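Local coordinates for protein fructose-bisphosphate aldolase (Thermus caldophilus, PDB 2FJK) that belongs to the class II fructose-bisphosphate aldolases, enzymes built on a TIM barrel, and holds 1,3-dihydroxyacetonephosphate in its pocket, at residues L6-K11 with K41-L46; E219-R222 with E227-E230; E237-A242 with E297-V302. One frame throughout, in Å; residues are numbered along the deposited sequence.

How the contacts relate
From the N terminus, contact 1 comes first: helix 6-14 packs on the start of strand 44-47, closing a loop of 29 residues that contains strand 19-23 and helix 27-38. Contact 2 closes a much shorter loop of four residues, folding the chain after helix 215-223 back onto that helix. Contact 3 then spans 54 residues, bringing the last turn of helix 277-299 against helix 236-244. The three follow one another in series, with no nesting or crossing. Contacts 1 and 3 meet, probably through a hydrogen bond between S42 OG and S301 OG, whereas contact 2 lies on the other side of the chain's centre from contact 1, their centres about 33 Å apart.

Contact 1 (L6-K11 with K41-L46); sequences LEILRK and KSPVIL
With chi1 at -61°, I8 sets its CG2 methyl anti to its own backbone N, and that methyl is the one that meets the ring of P43: I8 CG2 lies 3.8 Å from P43 CB. The other branch, CG1, is anti to the carbonyl carbon and runs on extended, bringing I8 CD1 to 4.3 Å from V44 O, a loose van der Waals approach. I8 thus addresses the chain with both branches, just where it enters strand 44-47.

L9 makes the second meeting. Its CB does not point straight at the strand, but the end of the side chain swings closer, and L9 CD2 comes within 4.1 Å of I45 CD1. These two side chains reach for each other tip to tip, methyl against methyl. I45, its CB directed at the helix, supplies the other methyl, while V44 between P43 and I45 turns its side chain the other way, onto helix 27-38.

Strand 44-47 runs between parallel neighbours 19-23 and 75-78 of the TIM barrel; I8 also touches V19 and A76 on these two, consistent with helix 6-14 lying across the N-terminal ends of these barrel strands. Two residues before P43, K41, with its positive phi, is the C-prime residue of the Schellman motif that ends helix 27-38.

No hydrogen bond or salt bridge joins the two segments. Buried aliphatic carbon does the joining, which implies an attachment that rests on shape and exclusion of water.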
loop_
_atom_site.group_PDB
_atom_site.type_symbol
_atom_site.label_atom_id
_atom_site.label_comp_id
_atom_site.label_asym_id
_atom_site.label_seq_id
_atom_site.Cartn_x
_atom_site.Cartn_y
_atom_site.Cartn_z
ATOM N N LEU A 6 18.990 7.527 -10.978
ATOM C CA LEU A 6 20.307 8.148 -11.108
ATOM C C LEU A 6 21.358 7.050 -11.040
ATOM O O LEU A 6 22.284 7.019 -11.854
ATOM C CB LEU A 6 20.536 9.177 -9.998
ATOM C CG LEU A 6 21.929 9.813 -9.880
ATOM C CD1 LEU A 6 22.382 10.390 -11.219
ATOM C CD2 LEU A 6 21.898 10.896 -8.806
ATOM N N GLU A 7 21.197 6.139 -10.084
ATOM C CA GLU A 7 22.131 5.030 -9.929
ATOM C C GLU A 7 21.983 4.091 -11.123
ATOM O O GLU A 7 22.964 3.528 -11.608
ATOM C CB GLU A 7 21.859 4.278 -8.622
ATOM C CG GLU A 7 21.982 5.138 -7.360
ATOM C CD GLU A 7 23.355 5.780 -7.193
ATOM O OE1 GLU A 7 23.701 6.680 -7.987
ATOM O OE2 GLU A 7 24.091 5.383 -6.263
ATOM N N ILE A 8 20.750 3.923 -11.592
ATOM C CA ILE A 8 20.496 3.088 -12.759
ATOM C C ILE A 8 21.258 3.688 -13.938
ATOM O O ILE A 8 22.040 3.011 -14.600
ATOM C CB ILE A 8 19.005 3.092 -13.166
ATOM C CG1 ILE A 8 18.135 2.543 -12.045
ATOM C CG2 ILE A 8 18.818 2.270 -14.427
ATOM C CD1 ILE A 8 16.685 2.396 -12.452
ATOM N N LEU A 9 21.004 4.973 -14.191
ATOM C CA LEU A 9 21.618 5.702 -15.297
ATOM C C LEU A 9 23.126 5.929 -15.170
ATOM O O LEU A 9 23.841 5.864 -16.165
ATOM C CB LEU A 9 20.904 7.049 -15.516
ATOM C CG LEU A 9 19.480 7.110 -16.119
ATOM C CD1 LEU A 9 19.236 5.913 -17.039
ATOM C CD2 LEU A 9 18.435 7.134 -15.017
ATOM N N ARG A 10 23.610 6.202 -13.965
ATOM C CA ARG A 10 25.044 6.415 -13.775
ATOM C C ARG A 10 25.821 5.186 -14.208
ATOM O O ARG A 10 26.844 5.294 -14.886
ATOM C CB ARG A 10 25.365 6.713 -12.313
ATOM C CG ARG A 10 25.167 8.160 -11.921
ATOM C CD ARG A 10 25.540 8.365 -10.472
ATOM N NE ARG A 10 25.508 9.774 -10.105
ATOM C CZ ARG A 10 25.597 10.218 -8.858
ATOM N NH1 ARG A 10 25.720 9.357 -7.856
ATOM N NH2 ARG A 10 25.562 11.522 -8.615
ATOM N N LYS A 11 25.322 4.019 -13.813
ATOM C CA LYS A 11 25.957 2.755 -14.164
ATOM C C LYS A 11 25.774 2.467 -15.646
ATOM O O LYS A 11 26.588 1.772 -16.257
ATOM C CB LYS A 11 25.376 1.610 -13.322
ATOM C CG LYS A 11 25.916 1.576 -11.893
ATOM C CD LYS A 11 25.492 0.318 -11.141
ATOM C CE LYS A 11 26.233 0.199 -9.812
ATOM N NZ LYS A 11 26.007 1.387 -8.934
ATOM N N LYS A 41 16.249 -9.726 -17.236
ATOM C CA LYS A 41 16.878 -9.232 -16.008
ATOM C C LYS A 41 17.455 -7.846 -16.261
ATOM O O LYS A 41 18.655 -7.614 -16.063
ATOM C CB LYS A 41 18.023 -10.156 -15.564
ATOM C CG LYS A 41 17.683 -11.644 -15.443
ATOM C CD LYS A 41 18.921 -12.421 -14.992
ATOM C CE LYS A 41 18.718 -13.928 -15.061
ATOM N NZ LYS A 41 17.709 -14.417 -14.083
ATOM N N SER A 42 16.607 -6.923 -16.701
ATOM C CA SER A 42 17.066 -5.575 -17.003
ATOM C C SER A 42 16.470 -4.479 -16.134
ATOM O O SER A 42 15.334 -4.584 -15.673
ATOM C CB SER A 42 16.765 -5.251 -18.469
ATOM O OG SER A 42 17.041 -3.891 -18.764
ATOM N N PRO A 43 17.247 -3.418 -15.873
ATOM C CA PRO A 43 16.711 -2.325 -15.058
ATOM C C PRO A 43 15.710 -1.666 -16.001
ATOM O O PRO A 43 15.802 -1.871 -17.203
ATOM C CB PRO A 43 17.941 -1.459 -14.795
ATOM C CG PRO A 43 18.800 -1.704 -16.026
ATOM C CD PRO A 43 18.663 -3.183 -16.223
ATOM N N VAL A 44 14.749 -0.907 -15.484
ATOM C CA VAL A 44 13.766 -0.275 -16.357
ATOM C C VAL A 44 13.157 0.966 -15.717
ATOM O O VAL A 44 13.157 1.115 -14.496
ATOM C CB VAL A 44 12.618 -1.263 -16.719
ATOM C CG1 VAL A 44 11.757 -1.540 -15.497
ATOM C CG2 VAL A 44 11.767 -0.699 -17.861
ATOM N N ILE A 45 12.650 1.857 -16.562
ATOM C CA ILE A 45 12.019 3.086 -16.114
ATOM C C ILE A 45 10.582 3.137 -16.612
ATOM O O ILE A 45 10.325 2.970 -17.805
ATOM C CB ILE A 45 12.759 4.332 -16.654
ATOM C CG1 ILE A 45 14.144 4.435 -16.011
ATOM C CG2 ILE A 45 11.961 5.594 -16.350
ATOM C CD1 ILE A 45 14.982 5.584 -16.544
ATOM N N LEU A 46 9.643 3.344 -15.696
ATOM C CA LEU A 46 8.240 3.467 -16.074
ATOM C C LEU A 46 7.977 4.968 -16.247
ATOM O O LEU A 46 8.076 5.748 -15.296
ATOM C CB LEU A 46 7.339 2.864 -14.992
ATOM C CG LEU A 46 7.474 1.345 -14.848
ATOM C CD1 LEU A 46 6.462 0.808 -13.858
ATOM C CD2 LEU A 46 7.239 0.709 -16.194
#

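Contact 2 (E219-R222 with E227-E230); sequences ERFR and EIGE
The carbonyl oxygen I228 O is gripped by two nitrogens of one arginine: R222 NE lies 3.0 Å from it, and R222 NH2 also stands 3.0 Å from I228 O. The guanidinium comes side-on, and its two donors reach the oxygen from opposite faces of the carbonyl plane. Neither bond is straight, with N-H...O angles of 139° for NE and 138° for NH2, as expected when two N-H groups share a single acceptor. The oxygen also sits somewhat out of the guanidinium plane, and the backbone nitrogens of E227 and I228 lie over one face of the group. R222 NH2 and I228 N are both donors, so their closeness is not a bond. A bend at chi3, 102°, turns the end of the arginine back toward the loop, and on the way its aliphatic part runs past the isoleucine, R222 CG standing 3.5 Å from I228 CG2.

Helix 215-223 and the irregular chain that doubles back along it lie well out in this TIM-barrel protein, the centre of the contact about 23 Å from the centre of the chain, on the way to helix 236-244. E227 has positive phi where the chain comes back past the helix.

F221 meets the loop with the edge of its ring: F221 CD2 is 3.9 Å from I228 CB, which lies in the ring plane, and F221 CE2 is 3.6 Å from E227 O, also near that plane. On the same chain F221 packs against L258, T261 and R265 of helix 254-270, and P272 of the second subunit touches it too. E227 directs its CB away from the helix, and its carboxylate forms a salt bridge with K273 of the second subunit.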
loop_
_atom_site.group_PDB
_atom_site.type_symbol
_atom_site.label_atom_id
_atom_site.label_comp_id
_atom_site.label_asym_id
_atom_site.label_seq_id
_atom_site.Cartn_x
_atom_site.Cartn_y
_atom_site.Cartn_z
ATOM N N GLU A 219 3.632 -1.734 -41.621
ATOM C CA GLU A 219 2.892 -2.575 -42.563
ATOM C C GLU A 219 1.883 -3.501 -41.888
ATOM O O GLU A 219 0.828 -3.804 -42.451
ATOM C CB GLU A 219 3.878 -3.386 -43.419
ATOM C CG GLU A 219 4.824 -2.496 -44.235
ATOM C CD GLU A 219 5.710 -3.267 -45.208
ATOM O OE1 GLU A 219 5.162 -4.007 -46.053
ATOM O OE2 GLU A 219 6.954 -3.122 -45.138
ATOM N N ARG A 220 2.206 -3.948 -40.682
ATOM C CA ARG A 220 1.312 -4.823 -39.933
ATOM C C ARG A 220 0.086 -3.999 -39.540
ATOM O O ARG A 220 -1.046 -4.477 -39.579
ATOM C CB ARG A 220 2.022 -5.330 -38.682
ATOM C CG ARG A 220 1.284 -6.402 -37.910
ATOM C CD ARG A 220 2.098 -6.788 -36.684
ATOM N NE ARG A 220 1.732 -8.093 -36.145
ATOM C CZ ARG A 220 0.564 -8.375 -35.584
ATOM N NH1 ARG A 220 -0.363 -7.433 -35.484
ATOM N NH2 ARG A 220 0.324 -9.594 -35.122
ATOM N N PHE A 221 0.333 -2.750 -39.168
ATOM C CA PHE A 221 -0.722 -1.830 -38.764
ATOM C C PHE A 221 -1.637 -1.547 -39.953
ATOM O O PHE A 221 -2.864 -1.611 -39.834
ATOM C CB PHE A 221 -0.095 -0.528 -38.249
ATOM C CG PHE A 221 -1.097 0.514 -37.847
ATOM C CD1 PHE A 221 -2.017 0.263 -36.835
ATOM C CD2 PHE A 221 -1.119 1.755 -38.482
ATOM C CE1 PHE A 221 -2.945 1.229 -36.461
ATOM C CE2 PHE A 221 -2.044 2.727 -38.113
ATOM C CZ PHE A 221 -2.959 2.462 -37.100
ATOM N N ARG A 222 -1.037 -1.247 -41.101
ATOM C CA ARG A 222 -1.813 -0.968 -42.304
ATOM C C ARG A 222 -2.563 -2.221 -42.723
ATOM O O ARG A 222 -3.720 -2.149 -43.115
ATOM C CB ARG A 222 -0.900 -0.500 -43.447
ATOM C CG ARG A 222 0.039 0.637 -43.070
ATOM C CD ARG A 222 0.656 1.305 -44.294
ATOM N NE ARG A 222 -0.009 2.571 -44.585
ATOM C CZ ARG A 222 -1.297 2.688 -44.907
ATOM N NH1 ARG A 222 -2.068 1.610 -44.995
ATOM N NH2 ARG A 222 -1.823 3.889 -45.115
ATOM N N GLU A 227 -4.063 2.826 -42.272
ATOM C CA GLU A 227 -3.880 4.270 -42.390
ATOM C C GLU A 227 -2.824 4.936 -41.513
ATOM O O GLU A 227 -3.077 5.339 -40.372
ATOM C CB GLU A 227 -5.220 4.992 -42.236
ATOM C CG GLU A 227 -6.068 4.876 -43.481
ATOM C CD GLU A 227 -7.126 5.948 -43.576
ATOM O OE1 GLU A 227 -6.802 7.127 -43.303
ATOM O OE2 GLU A 227 -8.276 5.612 -43.937
ATOM N N ILE A 228 -1.635 5.050 -42.094
ATOM C CA ILE A 228 -0.474 5.679 -41.482
ATOM C C ILE A 228 0.387 6.109 -42.675
ATOM O O ILE A 228 0.378 5.453 -43.716
ATOM C CB ILE A 228 0.313 4.687 -40.591
ATOM C CG1 ILE A 228 1.403 5.441 -39.823
ATOM C CG2 ILE A 228 0.934 3.584 -41.448
ATOM C CD1 ILE A 228 2.158 4.595 -38.819
ATOM N N GLY A 229 1.119 7.205 -42.538
ATOM C CA GLY A 229 1.925 7.672 -43.655
ATOM C C GLY A 229 3.307 7.059 -43.777
ATOM O O GLY A 229 3.517 5.882 -43.467
ATOM N N GLU A 230 4.254 7.859 -44.256
ATOM C CA GLU A 230 5.623 7.398 -44.400
ATOM C C GLU A 230 6.264 7.402 -43.022
ATOM O O GLU A 230 7.111 8.241 -42.721
ATOM C CB GLU A 230 6.419 8.320 -45.321
ATOM C CG GLU A 230 5.946 8.367 -46.750
ATOM C CD GLU A 230 6.981 8.999 -47.659
ATOM O OE1 GLU A 230 8.067 8.396 -47.824
ATOM O OE2 GLU A 230 6.714 10.094 -48.200
#

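Contact 3 (E237-A242 with E297-V302); sequences EDIKKA and ELFGSV
I239 starts from a CB directed at the helix 277-299 side, and its branches part there. CG2, anti to the backbone N at chi1 -69°, is the branch that does the touching. It sits at the edge of the F299 ring, near its plane, with I239 CG2 3.8 Å from F299 CE1; the neighbouring ring carbon F299 CD1 is only slightly farther off. The same methyl also meets L298, the residue before F299, I239 CG2 being 4.1 Å from L298 CG. CG1 and CD1 leave the contact to CG2, and the side chain also packs on I250 of strand 247-252.

That strand is what the two helices share. In the TIM barrel helix 236-244 immediately precedes strand 247-252, and helix 277-299 ends alongside it, so I239 and F299 both rest on I250, and F299 reaches T252 as well. At the end of the long helix G300 is the first residue to leave helical angles, with positive phi, and the chain turns off toward S301.

L298 and K240 make the more exposed part of the contact. The CG of L298 lies anti to the backbone N, chi1 175°, and the end of the side chain moves nearer to helix 236-244 than its CB direction suggests. The extended K240 chain passes across it at about a right angle, and K240 CE comes to 3.8 Å from L298 CD1. Beyond that methylene, K240 NZ forms a salt bridge with E237 OE2 at 3.5 Å, one turn back along its own helix.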
loop_
_atom_site.group_PDB
_atom_site.type_symbol
_atom_site.label_atom_id
_atom_site.label_comp_id
_atom_site.label_asym_id
_atom_site.label_seq_id
_atom_site.Cartn_x
_atom_site.Cartn_y
_atom_site.Cartn_z
ATOM N N GLU A 237 21.177 1.815 -35.496
ATOM C CA GLU A 237 22.605 2.099 -35.389
ATOM C C GLU A 237 22.859 3.453 -34.729
ATOM O O GLU A 237 23.806 3.603 -33.953
ATOM C CB GLU A 237 23.264 2.031 -36.769
ATOM C CG GLU A 237 23.200 0.634 -37.406
ATOM C CD GLU A 237 23.816 -0.449 -36.522
ATOM O OE1 GLU A 237 24.973 -0.269 -36.076
ATOM O OE2 GLU A 237 23.150 -1.484 -36.279
ATOM N N ASP A 238 22.012 4.434 -35.022
ATOM C CA ASP A 238 22.160 5.746 -34.410
ATOM C C ASP A 238 21.899 5.631 -32.920
ATOM O O ASP A 238 22.509 6.334 -32.115
ATOM C CB ASP A 238 21.205 6.759 -35.042
ATOM C CG ASP A 238 21.702 7.249 -36.380
ATOM O OD1 ASP A 238 22.895 7.605 -36.452
ATOM O OD2 ASP A 238 20.913 7.288 -37.346
ATOM N N ILE A 239 20.995 4.732 -32.550
ATOM C CA ILE A 239 20.712 4.520 -31.136
ATOM C C ILE A 239 21.967 3.928 -30.470
ATOM O O ILE A 239 22.347 4.331 -29.375
ATOM C CB ILE A 239 19.510 3.555 -30.943
ATOM C CG1 ILE A 239 18.219 4.232 -31.414
ATOM C CG2 ILE A 239 19.401 3.129 -29.466
ATOM C CD1 ILE A 239 17.775 5.411 -30.549
ATOM N N LYS A 240 22.617 2.988 -31.143
ATOM C CA LYS A 240 23.812 2.357 -30.588
ATOM C C LYS A 240 24.970 3.331 -30.373
ATOM O O LYS A 240 25.575 3.369 -29.303
ATOM C CB LYS A 240 24.277 1.211 -31.494
ATOM C CG LYS A 240 23.419 -0.036 -31.413
ATOM C CD LYS A 240 23.916 -1.080 -32.398
ATOM C CE LYS A 240 23.094 -2.352 -32.317
ATOM N NZ LYS A 240 23.550 -3.358 -33.320
ATOM N N LYS A 241 25.282 4.109 -31.401
ATOM C CA LYS A 241 26.369 5.075 -31.313
ATOM C C LYS A 241 26.045 6.094 -30.231
ATOM O O LYS A 241 26.876 6.386 -29.369
ATOM C CB LYS A 241 26.549 5.778 -32.658
ATOM C CG LYS A 241 27.786 6.658 -32.764
ATOM C CD LYS A 241 27.917 7.177 -34.187
ATOM C CE LYS A 241 29.200 7.970 -34.395
ATOM N NZ LYS A 241 29.360 8.377 -35.822
ATOM N N ALA A 242 24.828 6.626 -30.272
ATOM C CA ALA A 242 24.407 7.613 -29.285
ATOM C C ALA A 242 24.603 7.056 -27.881
ATOM O O ALA A 242 25.054 7.766 -26.978
ATOM C CB ALA A 242 22.944 7.996 -29.506
ATOM N N GLU A 297 17.252 -5.224 -25.822
ATOM C CA GLU A 297 18.373 -5.880 -26.502
ATOM C C GLU A 297 19.199 -4.827 -27.230
ATOM O O GLU A 297 20.419 -4.878 -27.241
ATOM C CB GLU A 297 17.892 -6.884 -27.542
ATOM C CG GLU A 297 17.291 -8.151 -27.002
ATOM C CD GLU A 297 17.063 -9.166 -28.102
ATOM O OE1 GLU A 297 16.343 -8.842 -29.072
ATOM O OE2 GLU A 297 17.611 -10.285 -28.001
ATOM N N LEU A 298 18.513 -3.882 -27.856
ATOM C CA LEU A 298 19.175 -2.815 -28.590
ATOM C C LEU A 298 19.903 -1.874 -27.635
ATOM O O LEU A 298 20.969 -1.356 -27.956
ATOM C CB LEU A 298 18.141 -2.036 -29.408
ATOM C CG LEU A 298 18.609 -0.791 -30.165
ATOM C CD1 LEU A 298 19.689 -1.175 -31.180
ATOM C CD2 LEU A 298 17.412 -0.152 -30.859
ATOM N N PHE A 299 19.333 -1.677 -26.450
ATOM C CA PHE A 299 19.920 -0.779 -25.457
ATOM C C PHE A 299 21.073 -1.385 -24.667
ATOM O O PHE A 299 21.861 -0.661 -24.062
ATOM C CB PHE A 299 18.842 -0.283 -24.481
ATOM C CG PHE A 299 17.732 0.514 -25.138
ATOM C CD1 PHE A 299 17.883 1.036 -26.419
ATOM C CD2 PHE A 299 16.545 0.765 -24.450
ATOM C CE1 PHE A 299 16.867 1.800 -27.006
ATOM C CE2 PHE A 299 15.525 1.528 -25.025
ATOM C CZ PHE A 299 15.687 2.046 -26.307
ATOM N N GLY A 300 21.173 -2.711 -24.666
ATOM C CA GLY A 300 22.246 -3.354 -23.930
ATOM C C GLY A 300 22.008 -3.436 -22.431
ATOM O O GLY A 300 22.957 -3.542 -21.652
ATOM N N SER A 301 20.743 -3.388 -22.019
ATOM C CA SER A 301 20.404 -3.470 -20.601
ATOM C C SER A 301 20.057 -4.910 -20.207
ATOM O O SER A 301 19.708 -5.186 -19.058
ATOM C CB SER A 301 19.207 -2.569 -20.290
ATOM O OG SER A 301 18.036 -3.087 -20.900
ATOM N N VAL A 302 20.131 -5.829 -21.161
ATOM C CA VAL A 302 19.817 -7.221 -20.858
ATOM C C VAL A 302 20.825 -7.761 -19.848
ATOM O O VAL A 302 22.027 -7.767 -20.114
ATOM C CB VAL A 302 19.855 -8.093 -22.127
ATOM C CG1 VAL A 302 19.523 -9.536 -21.784
ATOM C CG2 VAL A 302 18.868 -7.552 -23.158
#